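Local structure of levoglucosan dehydrogenase (Pseudarthrobacter phenanthrenivorans, 6A3F) at residues G205-A211 against V282-R286; Q183-A187 against T285-H289; A150-R154 against T212-M217. The protein catalyses the NAD(+)-dependent oxidation of levoglucosan to 3-dehydrolevoglucosan, working as a homotetramer of the Gfo/Idh/MocA family. One frame throughout, in Å; residues are numbered along the deposited sequence.

Contact 1: residues G205-A211 against V282-R286; sequences GALGDIA and VEATR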
loop_
_atom_site.group_PDB
_atom_site.type_symbol
_atom_site.label_atom_id
_atom_site.label_comp_id
_atom_site.label_asym_id
_atom_site.label_seq_id
_atom_site.Cartn_x
_atom_site.Cartn_y
_atom_site.Cartn_z
ATOM N N GLY B 205 -8.942 17.652 24.994
ATOM C CA GLY B 205 -9.322 16.324 24.501
ATOM C C GLY B 205 -8.290 15.801 23.515
ATOM O O GLY B 205 -7.164 15.545 23.936
ATOM N N ALA B 206 -8.643 15.752 22.233
ATOM C CA ALA B 206 -7.675 15.317 21.174
ATOM C C ALA B 206 -6.423 16.196 21.188
ATOM O O ALA B 206 -5.284 15.684 21.106
ATOM C CB ALA B 206 -8.344 15.332 19.834
ATOM N N LEU B 207 -6.599 17.502 21.361
ATOM C CA LEU B 207 -5.469 18.410 21.392
ATOM C C LEU B 207 -4.371 17.914 22.350
ATOM O O LEU B 207 -3.254 17.673 21.918
ATOM C CB LEU B 207 -5.972 19.804 21.767
ATOM C CG LEU B 207 -4.872 20.835 21.946
ATOM C CD1 LEU B 207 -4.037 20.990 20.681
ATOM C CD2 LEU B 207 -5.449 22.169 22.384
ATOM N N GLY B 208 -4.641 17.830 23.677
ATOM C CA GLY B 208 -3.619 17.452 24.631
ATOM C C GLY B 208 -3.191 15.988 24.534
ATOM O O GLY B 208 -2.060 15.630 24.903
ATOM N N ASP B 209 -4.141 15.118 24.215
ATOM C CA ASP B 209 -3.909 13.692 24.259
ATOM C C ASP B 209 -3.101 13.194 23.035
ATOM O O ASP B 209 -2.171 12.366 23.198
ATOM C CB ASP B 209 -5.236 12.934 24.322
ATOM C CG ASP B 209 -5.076 11.465 24.639
ATOM O OD1 ASP B 209 -4.096 11.108 25.297
ATOM O OD2 ASP B 209 -5.959 10.673 24.243
ATOM N N ILE B 210 -3.462 13.674 21.848
ATOM C CA ILE B 210 -2.854 13.084 20.624
ATOM C C ILE B 210 -2.239 14.163 19.739
ATOM O O ILE B 210 -1.185 13.928 19.143
ATOM C CB ILE B 210 -3.811 12.152 19.873
ATOM C CG1 ILE B 210 -5.169 12.784 19.585
ATOM C CG2 ILE B 210 -3.912 10.824 20.621
ATOM C CD1 ILE B 210 -6.096 11.945 18.700
ATOM N N ALA B 211 -2.796 15.358 19.660
ATOM C CA ALA B 211 -2.088 16.340 18.827
ATOM C C ALA B 211 -0.709 16.680 19.385
ATOM O O ALA B 211 0.191 17.007 18.608
ATOM C CB ALA B 211 -2.935 17.570 18.649
ATOM N N VAL B 282 -1.541 20.659 11.395
ATOM C CA VAL B 282 -1.706 19.492 12.262
ATOM C C VAL B 282 -3.211 19.234 12.440
ATOM O O VAL B 282 -4.011 20.181 12.638
ATOM C CB VAL B 282 -0.994 19.671 13.620
ATOM C CG1 VAL B 282 -1.502 18.654 14.648
ATOM C CG2 VAL B 282 0.513 19.598 13.488
ATOM N N GLU B 283 -3.625 17.975 12.300
ATOM C CA GLU B 283 -5.018 17.606 12.502
ATOM C C GLU B 283 -5.017 16.373 13.380
ATOM O O GLU B 283 -4.264 15.391 13.079
ATOM C CB GLU B 283 -5.736 17.321 11.179
ATOM C CG GLU B 283 -7.178 16.909 11.292
ATOM C CD GLU B 283 -7.878 16.834 9.941
ATOM O OE1 GLU B 283 -7.518 17.649 8.994
ATOM O OE2 GLU B 283 -8.764 15.953 9.827
ATOM N N ALA B 284 -5.879 16.370 14.381
ATOM C CA ALA B 284 -6.034 15.164 15.232
ATOM C C ALA B 284 -7.522 14.967 15.535
ATOM O O ALA B 284 -8.267 15.949 15.646
ATOM C CB ALA B 284 -5.163 15.252 16.469
ATOM N N THR B 285 -7.954 13.705 15.644
ATOM C CA THR B 285 -9.334 13.392 15.944
ATOM C C THR B 285 -9.420 12.033 16.652
ATOM O O THR B 285 -8.587 11.133 16.456
ATOM C CB THR B 285 -10.192 13.426 14.669
ATOM O OG1 THR B 285 -11.565 13.406 15.057
ATOM C CG2 THR B 285 -9.899 12.271 13.727
ATOM N N ARG B 286 -10.493 11.907 17.440
ATOM C CA ARG B 286 -10.937 10.669 18.024
ATOM C C ARG B 286 -12.114 10.077 17.234
ATOM O O ARG B 286 -12.648 9.022 17.638
ATOM C CB ARG B 286 -11.350 10.949 19.472
ATOM C CG ARG B 286 -10.211 11.327 20.382
ATOM C CD ARG B 286 -10.647 11.638 21.824
ATOM N NE ARG B 286 -9.490 11.746 22.676
ATOM C CZ ARG B 286 -9.480 12.279 23.895
ATOM N NH1 ARG B 286 -10.535 12.942 24.356
ATOM N NH2 ARG B 286 -8.414 12.138 24.661
HETATM O O HOH W 1 -7.145 10.269 21.924
#
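Arg-286 reaches from the end of strand 279-285 to Asp-209, in the first turn of helix 206-221, and forms a salt bridge with it. Its NH2 lies 2.9 Å from OD2 of Asp-209, with an N-H...O angle of 163°. The carboxylate oxygen sits in the guanidinium plane, yet the nitrogen meets that oxygen from above the carboxylate plane, since the two flat groups are turned 67° apart. The arginine can span this gap because its chain is extended from CG to NE, while Asp-209 holds CG anti to its own backbone N (chi1 -169°) and thereby turns the carboxylate to meet it. A water links the same pair a second time, donating to Asp-209 OD2 at 2.6 Å and accepting from Arg-286 NE. One face of the guanidinium lies against the start of the helix, where Ala-206 N stands over its centre and Gly-205, the N-cap residue, lies toward the rim.

Farther along, the helix runs roughly across the strand on the mixed sheet of the C-terminal domain, and the chemistry becomes apolar. Ala-211 CB meets Ala-284 CB at 3.9 Å, and Ile-210 CG1 touches that same methyl at 4.0 Å. Ile-210 CD1 ends 3.4 Å from the backbone O of Thr-285. The axes of 206-211 and 282-285 come within 8.0 Å, consistent with the small alanines at the interface.

Asp-209 binds levoglucosan, and its oxygens are held separately, OD2 by Arg-286 and the water, OD1 by a salt bridge to Lys-124, consistent with Arg-286 acting as a second-shell residue that positions this carboxylate.

Contact 2: residues Q183-A187 against T285-H289; sequences QDWSA and TRNAH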
loop_
_atom_site.group_PDB
_atom_site.type_symbol
_atom_site.label_atom_id
_atom_site.label_comp_id
_atom_site.label_asym_id
_atom_site.label_seq_id
_atom_site.Cartn_x
_atom_site.Cartn_y
_atom_site.Cartn_z
ATOM N N GLN B 183 -7.754 8.686 15.123
ATOM C CA GLN B 183 -8.154 7.564 15.949
ATOM C C GLN B 183 -9.671 7.439 15.898
ATOM O O GLN B 183 -10.361 8.380 15.435
ATOM C CB GLN B 183 -7.767 7.760 17.412
ATOM C CG GLN B 183 -6.272 7.791 17.686
ATOM C CD GLN B 183 -5.942 7.683 19.156
ATOM O OE1 GLN B 183 -6.393 8.516 19.968
ATOM N NE2 GLN B 183 -5.072 6.712 19.517
ATOM N N ASP B 184 -10.154 6.291 16.382
ATOM C CA ASP B 184 -11.615 6.007 16.419
ATOM C C ASP B 184 -12.031 5.332 17.707
ATOM O O ASP B 184 -13.198 4.874 17.774
ATOM C CB ASP B 184 -12.081 5.252 15.212
ATOM C CG ASP B 184 -11.598 3.844 15.176
ATOM O OD1 ASP B 184 -10.931 3.426 16.144
ATOM O OD2 ASP B 184 -11.846 3.234 14.140
ATOM N N TRP B 185 -11.160 5.288 18.726
ATOM C CA TRP B 185 -11.503 4.432 19.884
ATOM C C TRP B 185 -12.743 5.002 20.604
ATOM O O TRP B 185 -13.434 4.244 21.252
ATOM C CB TRP B 185 -10.349 4.266 20.871
ATOM C CG TRP B 185 -9.854 5.549 21.463
ATOM C CD1 TRP B 185 -8.851 6.350 20.979
ATOM C CD2 TRP B 185 -10.286 6.146 22.692
ATOM N NE1 TRP B 185 -8.696 7.437 21.781
ATOM C CE2 TRP B 185 -9.569 7.354 22.825
ATOM C CE3 TRP B 185 -11.288 5.843 23.626
ATOM C CZ2 TRP B 185 -9.741 8.198 23.914
ATOM C CZ3 TRP B 185 -11.465 6.680 24.705
ATOM C CH2 TRP B 185 -10.692 7.841 24.849
ATOM N N SER B 186 -12.971 6.300 20.540
ATOM C CA SER B 186 -14.175 6.880 21.246
ATOM C C SER B 186 -15.274 7.268 20.250
ATOM O O SER B 186 -16.188 8.060 20.549
ATOM C CB SER B 186 -13.769 8.040 22.123
ATOM O OG SER B 186 -13.194 9.087 21.357
ATOM N N ALA B 187 -15.244 6.737 19.038
ATOM C CA ALA B 187 -16.154 7.233 18.003
ATOM C C ALA B 187 -17.588 6.717 18.218
ATOM O O ALA B 187 -18.491 7.164 17.546
ATOM C CB ALA B 187 -15.671 6.823 16.641
ATOM N N THR B 285 -7.954 13.705 15.644
ATOM C CA THR B 285 -9.334 13.392 15.944
ATOM C C THR B 285 -9.420 12.033 16.652
ATOM O O THR B 285 -8.587 11.133 16.456
ATOM C CB THR B 285 -10.192 13.426 14.669
ATOM O OG1 THR B 285 -11.565 13.406 15.057
ATOM C CG2 THR B 285 -9.899 12.271 13.727
ATOM N N ARG B 286 -10.493 11.907 17.440
ATOM C CA ARG B 286 -10.937 10.669 18.024
ATOM C C ARG B 286 -12.114 10.077 17.234
ATOM O O ARG B 286 -12.648 9.022 17.638
ATOM C CB ARG B 286 -11.350 10.949 19.472
ATOM C CG ARG B 286 -10.211 11.327 20.382
ATOM C CD ARG B 286 -10.647 11.638 21.824
ATOM N NE ARG B 286 -9.490 11.746 22.676
ATOM C CZ ARG B 286 -9.480 12.279 23.895
ATOM N NH1 ARG B 286 -10.535 12.942 24.356
ATOM N NH2 ARG B 286 -8.414 12.138 24.661
ATOM N N ASN B 287 -12.503 10.667 16.101
ATOM C CA ASN B 287 -13.763 10.345 15.429
ATOM C C ASN B 287 -13.535 10.048 13.947
ATOM O O ASN B 287 -14.225 10.589 13.096
ATOM C CB ASN B 287 -14.799 11.470 15.603
ATOM C CG ASN B 287 -15.162 11.662 17.051
ATOM O OD1 ASN B 287 -14.344 12.159 17.831
ATOM N ND2 ASN B 287 -16.337 11.167 17.446
ATOM N N ALA B 288 -12.504 9.231 13.635
ATOM C CA ALA B 288 -12.208 8.836 12.286
ATOM C C ALA B 288 -12.287 7.305 12.145
ATOM O O ALA B 288 -11.307 6.624 12.342
ATOM C CB ALA B 288 -10.842 9.353 11.931
ATOM N N HIS B 289 -13.474 6.789 11.862
ATOM C CA HIS B 289 -13.697 5.352 11.747
ATOM C C HIS B 289 -12.656 4.783 10.772
ATOM O O HIS B 289 -12.468 5.324 9.687
ATOM C CB HIS B 289 -15.117 5.086 11.244
ATOM C CG HIS B 289 -16.143 5.240 12.317
ATOM N ND1 HIS B 289 -16.187 4.389 13.417
ATOM C CD2 HIS B 289 -17.194 6.101 12.429
ATOM C CE1 HIS B 289 -17.222 4.748 14.187
ATOM N NE2 HIS B 289 -17.874 5.792 13.588
HETATM O O HOH W 1 -7.145 10.269 21.924
HETATM O O HOH W 2 -14.841 2.017 13.607
HETATM O O HOH W 3 -14.803 11.185 20.438
HETATM O O HOH W 4 -18.146 9.895 15.621
#
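Gln-183 O accepts the backbone N-H of Ala-288 at 2.9 Å, and one peptide earlier Gln-183 N donates to Thr-285 O. The two bonds carry the pairing of neighbouring parallel strands 174-182 and 279-285 into the loops beyond the mixed sheet of the C-terminal domain. They differ in quality: the first is fairly straight (162°), the second more bent (131°). Each loop then folds on itself, residues Asp-184 to Ala-187 as a type I beta turn and Thr-285 to Asn-287 as an ST turn, in which Thr-285 OG1 accepts from Asn-287 N while also bonding to Glu-267.

Trp-185 and Arg-286 run side by side and point the same way. The indole carbon CZ2 lies over one guanidinium face, 3.8 Å from Arg-286 NE, with the planes 68° apart. Ser-186 turns OG between its backbone N and carbonyl carbon, which brings it to 3.2 Å from Arg-286 CB. In Gln-183, a levoglucosan-binding residue, OE1 accepts at 2.7 Å from the water that also donates to Asp-209 OD2 and accepts from Arg-286 NE; Trp-185 NE1 adds a weak bond to the same oxygen. Through this water the arginine is linked to Gln-183 as well as to Asp-209.

At the far end His-289 reaches a neighbouring subunit, its NE2 bonding to Thr-302 O there, while a water joins its ND1 to Asp-184 OD2. That carboxylate oxygen also accepts from Gly-290 N. Over the imidazole face lies the methyl of Ala-187, a CH-pi contact with CB 4.0 Å from the ring centroid.

Contact 3: residues A150-R154 against T212-M217; sequences AFNYR and THVIDM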
loop_
_atom_site.group_PDB
_atom_site.type_symbol
_atom_site.label_atom_id
_atom_site.label_comp_id
_atom_site.label_asym_id
_atom_site.label_seq_id
_atom_site.Cartn_x
_atom_site.Cartn_y
_atom_site.Cartn_z
ATOM N N ALA B 150 7.227 12.191 27.969
ATOM C CA ALA B 150 7.149 10.872 27.258
ATOM C C ALA B 150 6.519 11.029 25.868
ATOM O O ALA B 150 5.456 10.395 25.622
ATOM C CB ALA B 150 6.337 9.897 28.083
ATOM N N PHE B 151 7.105 11.868 25.012
ATOM C CA PHE B 151 6.731 11.884 23.579
ATOM C C PHE B 151 7.516 10.732 22.890
ATOM O O PHE B 151 8.471 10.914 22.104
ATOM C CB PHE B 151 6.970 13.265 22.957
ATOM C CG PHE B 151 6.037 14.348 23.425
ATOM C CD1 PHE B 151 4.661 14.177 23.358
ATOM C CD2 PHE B 151 6.539 15.520 23.983
ATOM C CE1 PHE B 151 3.798 15.172 23.787
ATOM C CE2 PHE B 151 5.674 16.512 24.423
ATOM C CZ PHE B 151 4.310 16.322 24.348
ATOM N N ASN B 152 7.124 9.523 23.236
ATOM C CA ASN B 152 7.881 8.323 22.934
ATOM C C ASN B 152 7.909 8.062 21.412
ATOM O O ASN B 152 8.859 7.405 20.919
ATOM C CB ASN B 152 7.326 7.130 23.692
ATOM C CG ASN B 152 5.914 6.824 23.276
ATOM O OD1 ASN B 152 5.038 7.636 23.567
ATOM N ND2 ASN B 152 5.721 5.738 22.516
ATOM N N TYR B 153 6.902 8.547 20.672
ATOM C CA TYR B 153 6.786 8.213 19.281
ATOM C C TYR B 153 7.890 8.873 18.465
ATOM O O TYR B 153 8.212 8.367 17.385
ATOM C CB TYR B 153 5.426 8.578 18.700
ATOM C CG TYR B 153 4.287 7.743 19.209
ATOM C CD1 TYR B 153 4.213 6.385 18.941
ATOM C CD2 TYR B 153 3.308 8.317 20.022
ATOM C CE1 TYR B 153 3.155 5.630 19.405
ATOM C CE2 TYR B 153 2.255 7.561 20.510
ATOM C CZ TYR B 153 2.160 6.221 20.163
ATOM O OH TYR B 153 1.116 5.446 20.606
ATOM N N ARG B 154 8.537 9.921 18.969
ATOM C CA ARG B 154 9.648 10.480 18.188
ATOM C C ARG B 154 10.870 9.542 18.198
ATOM O O ARG B 154 11.782 9.777 17.388
ATOM C CB ARG B 154 9.989 11.893 18.661
ATOM C CG ARG B 154 10.783 11.944 19.955
ATOM C CD ARG B 154 11.845 13.037 20.050
ATOM N NE ARG B 154 11.294 14.386 20.234
ATOM C CZ ARG B 154 12.025 15.463 20.543
ATOM N NH1 ARG B 154 13.330 15.344 20.708
ATOM N NH2 ARG B 154 11.465 16.656 20.644
ATOM N N THR B 212 -0.517 16.646 20.716
ATOM C CA THR B 212 0.788 16.977 21.299
ATOM C C THR B 212 1.878 16.038 20.756
ATOM O O THR B 212 3.020 16.471 20.609
ATOM C CB THR B 212 0.729 16.958 22.828
ATOM O OG1 THR B 212 0.207 15.679 23.176
ATOM C CG2 THR B 212 -0.158 18.054 23.415
ATOM N N HIS B 213 1.543 14.767 20.491
ATOM C CA HIS B 213 2.537 13.836 19.896
ATOM C C HIS B 213 3.010 14.364 18.531
ATOM O O HIS B 213 4.218 14.336 18.178
ATOM C CB HIS B 213 1.944 12.425 19.774
ATOM C CG HIS B 213 1.813 11.677 21.050
ATOM N ND1 HIS B 213 2.880 11.400 21.818
ATOM C CD2 HIS B 213 0.731 11.084 21.643
ATOM C CE1 HIS B 213 2.474 10.694 22.874
ATOM N NE2 HIS B 213 1.155 10.485 22.791
ATOM N N VAL B 214 2.061 14.851 17.746
ATOM C CA VAL B 214 2.344 15.373 16.410
ATOM C C VAL B 214 3.098 16.696 16.514
ATOM O O VAL B 214 4.012 16.948 15.720
ATOM C CB VAL B 214 1.075 15.520 15.554
ATOM C CG1 VAL B 214 1.388 16.043 14.145
ATOM C CG2 VAL B 214 0.369 14.175 15.476
ATOM N N ILE B 215 2.693 17.556 17.447
ATOM C CA ILE B 215 3.385 18.841 17.660
ATOM C C ILE B 215 4.842 18.604 18.051
ATOM O O ILE B 215 5.732 19.271 17.494
ATOM C CB ILE B 215 2.621 19.701 18.702
ATOM C CG1 ILE B 215 1.270 20.121 18.118
ATOM C CG2 ILE B 215 3.425 20.888 19.159
ATOM C CD1 ILE B 215 0.325 20.640 19.158
ATOM N N ASP B 216 5.105 17.600 18.901
ATOM C CA ASP B 216 6.469 17.254 19.280
ATOM C C ASP B 216 7.267 16.857 18.042
ATOM O O ASP B 216 8.431 17.335 17.830
ATOM C CB ASP B 216 6.565 16.149 20.350
ATOM C CG ASP B 216 8.008 15.742 20.608
ATOM O OD1 ASP B 216 8.766 16.518 21.261
ATOM O OD2 ASP B 216 8.443 14.687 20.068
ATOM N N MET B 217 6.647 16.050 17.177
ATOM C CA MET B 217 7.313 15.688 15.906
ATOM C C MET B 217 7.593 16.912 15.033
ATOM O O MET B 217 8.629 16.940 14.417
ATOM C CB MET B 217 6.500 14.677 15.088
ATOM C CG MET B 217 6.562 13.331 15.670
ATOM S SD MET B 217 5.725 12.047 14.644
ATOM C CE MET B 217 5.715 10.749 15.879
#
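With CG anti to the carbonyl carbon in both Tyr-153 (chi1 -69°) and His-213 (chi1 -74°), the two rings meet edge to face: the CD2 edge of the tyrosine points at the imidazole face, centroids 4.9 Å apart and planes at 81°. Phe-151 joins them, its edge at CD1 lying 3.6 Å from His-213 ND1. One face of this phenyl ring packs on Asp-216 CB, a CH-pi contact of 3.9 Å to the centroid.

The carboxylate of Asp-216 is gripped side-on by Arg-154, whose chain bends at chi2 and chi3. Arg-154 NE donates almost straight to Asp-216 OD2 at 2.9 Å, meeting that oxygen's syn lone pair; Arg-154 NH2 reaches Asp-216 OD1 at 2.8 Å, less straight and tilted from the carboxylate plane. The near-coplanar groups form a buried ion pair whose charges probably offset each other; Arg-154 NH1 is held by Ser-377. On the tyrosine side, Met-217 CE lies 3.6 Å from Tyr-153 CB.

Lys-124 packs beside His-213, and Tyr-153 and His-213 both bind levoglucosan, whereas Ala-150 and Asn-152 bind NADH. The contact joins the exit of the last Rossmann strand, 147-149, to helix 206-221 at the interdomain active site of a Gfo/Idh/MocA dehydrogenase.

All three contacts are largely buried, but contact 3 lies nearest the centre of the chain (about 4 Å), while contact 2 is farthest (about 19 Å) and reaches two neighbouring subunits, one through hydrogen bonds of His-289. Helix 206-221 connects contacts 1 and 3: its beginning rests on the C-terminal sheet, and its next turns face the end of the Rossmann domain. Contacts 1 and 2 share Thr-285, Arg-286 and one water. The chemistry shifts with position, from aromatic rings with a direct, two-nitrogen ion pair in contact 3, through alanine packing and a water-assisted ion pair in contact 1, to loop backbone bonds and several waters in contact 2. Each contributes at least one levoglucosan-binding residue.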